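Local coordinates for protein mannitol dehydrogenase (Helicobacter pylori, PDB 3TWO) that probably reduces cinnamaldehydes to cinnamyl alcohols and back, as a zinc-dependent, NADP(H)-binding cinnamyl alcohol dehydrogenase, at residues Val32-Leu37 with Asn134-Asp139. Residues are numbered along the deposited sequence; the frame is centred on the assembly and turned at random.
Sequences VLIDIL and NNIVVD
Ile34 and Ile136 face each other as a hydrogen-bonded pair of an antiparallel ladder, in which segment 32-37 of strand 31-40 runs against strand 135-139. Ile34 N gives a nearly straight bond to Ile136 O (2.8 Å, 173° at the hydrogen), and Ile136 N returns a more bent one to Ile34 O. Val32 and Val138 form the next hydrogen-bonded pair, two residues along, beyond the non-hydrogen-bonded pair Leu33 and Val137. At the other end, Asn134 O, just before strand 135-139, still accepts a bond from Ile36 N (3.0 Å), which comes from well above the carbonyl's plane.

Beta-branched residues, well suited to extended backbone, make the tightly packed face with Val32, Ile34, Ile36, Ile136 and Val138. The CG2 branch of Ile136 lies alongside Ile34 CB (4.0 Å), because its CG1 stands anti to the backbone N (chi1 -165°) and leads the longer arm away from the partner strand. From two residues further along its strand, Ile36 carries CD1 back over the Asn135 peptide to Ile136 CB (4.1 Å).

The reverse face, with Leu33, Asp35, Asn135 and Val137, is more polar and looser. Here Leu33 CD1 reaches diagonally to Asn135 CB (4.0 Å) and only lightly meets Val137 CG2 (4.2 Å). Asn135 is buried, yet its amide is satisfied by Ser5 OG at OD1 and by Gln4 O at ND2, a donor-acceptor pairing that suits asparagine. Asp35 is partly exposed, a place that suits a carboxylate, and its OD2 forms long, weak ion pairs with Lys71 and Lys344.

The pair belongs to the GroES-like domain of the alcohol dehydrogenase family. Val88 of strand 85-88 packs on Ile34 and Val138, Val3 of strand 3-9 touches Asn135 and Val137, and strand 65-73 bonds to the other edge of strand 31-40 through Leu33 and Asp35, making it an interior strand of the sheet.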
loop_
_atom_site.group_PDB
_atom_site.type_symbol
_atom_site.label_atom_id
_atom_site.label_comp_id
_atom_site.label_asym_id
_atom_site.label_seq_id
_atom_site.Cartn_x
_atom_site.Cartn_y
_atom_site.Cartn_z
ATOM N N VAL B 32 6.512 36.784 -11.328
ATOM C CA VAL B 32 7.785 37.063 -11.992
ATOM C C VAL B 32 7.777 36.467 -13.399
ATOM O O VAL B 32 7.139 35.440 -13.650
ATOM C CB VAL B 32 8.984 36.457 -11.211
ATOM C CG1 VAL B 32 8.980 37.014 -9.797
ATOM C CG2 VAL B 32 8.939 34.888 -11.193
ATOM N N LEU B 33 8.465 37.154 -14.302
ATOM C CA LEU B 33 8.668 36.753 -15.702
ATOM C C LEU B 33 10.062 36.168 -15.773
ATOM O O LEU B 33 11.045 36.844 -15.461
ATOM C CB LEU B 33 8.608 38.001 -16.610
ATOM C CG LEU B 33 9.033 37.890 -18.071
ATOM C CD1 LEU B 33 8.355 36.727 -18.708
ATOM C CD2 LEU B 33 8.755 39.239 -18.856
ATOM N N ILE B 34 10.145 34.913 -16.177
ATOM C CA ILE B 34 11.377 34.181 -16.230
ATOM C C ILE B 34 11.706 33.924 -17.670
ATOM O O ILE B 34 10.859 33.419 -18.428
ATOM C CB ILE B 34 11.206 32.846 -15.483
ATOM C CG1 ILE B 34 10.990 33.107 -13.965
ATOM C CG2 ILE B 34 12.388 31.913 -15.811
ATOM C CD1 ILE B 34 10.496 31.886 -13.132
ATOM N N ASP B 35 12.921 34.282 -18.066
ATOM C CA ASP B 35 13.488 33.837 -19.330
ATOM C C ASP B 35 14.038 32.430 -19.124
ATOM O O ASP B 35 14.895 32.233 -18.269
ATOM C CB ASP B 35 14.674 34.723 -19.764
ATOM C CG ASP B 35 14.281 35.758 -20.781
ATOM O OD1 ASP B 35 13.114 36.207 -20.794
ATOM O OD2 ASP B 35 15.165 36.142 -21.587
ATOM N N ILE B 36 13.591 31.489 -19.936
ATOM C CA ILE B 36 13.941 30.077 -19.765
ATOM C C ILE B 36 15.248 29.734 -20.501
ATOM O O ILE B 36 15.373 29.971 -21.708
ATOM C CB ILE B 36 12.811 29.187 -20.240
ATOM C CG1 ILE B 36 11.578 29.383 -19.344
ATOM C CG2 ILE B 36 13.231 27.697 -20.250
ATOM C CD1 ILE B 36 10.361 28.546 -19.785
ATOM N N LEU B 37 16.227 29.209 -19.767
ATOM C CA LEU B 37 17.552 28.881 -20.337
ATOM C C LEU B 37 17.615 27.380 -20.659
ATOM O O LEU B 37 18.041 26.976 -21.763
ATOM C CB LEU B 37 18.713 29.340 -19.402
ATOM C CG LEU B 37 18.925 30.848 -19.048
ATOM C CD1 LEU B 37 20.388 31.094 -18.676
ATOM C CD2 LEU B 37 18.636 31.737 -20.152
ATOM N N ASN B 134 10.253 30.018 -24.439
ATOM C CA ASN B 134 11.319 30.966 -24.148
ATOM C C ASN B 134 11.119 31.715 -22.841
ATOM O O ASN B 134 12.042 32.360 -22.356
ATOM C CB ASN B 134 11.554 31.953 -25.327
ATOM C CG ASN B 134 10.337 32.846 -25.627
ATOM O OD1 ASN B 134 10.463 33.920 -26.253
ATOM N ND2 ASN B 134 9.175 32.416 -25.225
ATOM N N ASN B 135 9.906 31.658 -22.281
ATOM C CA ASN B 135 9.667 32.359 -21.034
ATOM C C ASN B 135 8.465 31.754 -20.338
ATOM O O ASN B 135 7.761 30.936 -20.942
ATOM C CB ASN B 135 9.477 33.893 -21.286
ATOM C CG ASN B 135 8.243 34.211 -22.111
ATOM O OD1 ASN B 135 7.189 33.583 -21.957
ATOM N ND2 ASN B 135 8.346 35.236 -22.977
ATOM N N ILE B 136 8.220 32.180 -19.098
ATOM C CA ILE B 136 7.090 31.697 -18.323
ATOM C C ILE B 136 6.828 32.756 -17.245
ATOM O O ILE B 136 7.790 33.474 -16.804
ATOM C CB ILE B 136 7.325 30.276 -17.719
ATOM C CG1 ILE B 136 5.998 29.667 -17.251
ATOM C CG2 ILE B 136 8.341 30.285 -16.575
ATOM C CD1 ILE B 136 6.088 28.238 -16.827
ATOM N N VAL B 137 5.550 32.914 -16.875
ATOM C CA VAL B 137 5.132 33.906 -15.856
ATOM C C VAL B 137 4.596 33.130 -14.650
ATOM O O VAL B 137 3.616 32.409 -14.798
ATOM C CB VAL B 137 4.014 34.899 -16.410
ATOM C CG1 VAL B 137 3.630 35.960 -15.373
ATOM C CG2 VAL B 137 4.482 35.582 -17.692
ATOM N N VAL B 138 5.237 33.249 -13.485
ATOM C CA VAL B 138 4.911 32.425 -12.330
ATOM C C VAL B 138 4.720 33.271 -11.061
ATOM O O VAL B 138 5.538 34.172 -10.796
ATOM C CB VAL B 138 6.026 31.366 -12.075
ATOM C CG1 VAL B 138 5.625 30.437 -10.940
ATOM C CG2 VAL B 138 6.311 30.552 -13.338
ATOM N N ASP B 139 3.634 32.993 -10.303
ATOM C CA ASP B 139 3.442 33.577 -8.949
ATOM C C ASP B 139 4.727 33.289 -8.110
ATOM O O ASP B 139 5.240 32.153 -8.138
ATOM C CB ASP B 139 2.223 32.962 -8.265
ATOM C CG ASP B 139 1.958 33.559 -6.865
ATOM O OD1 ASP B 139 2.739 33.280 -5.958
ATOM O OD2 ASP B 139 0.978 34.322 -6.669
#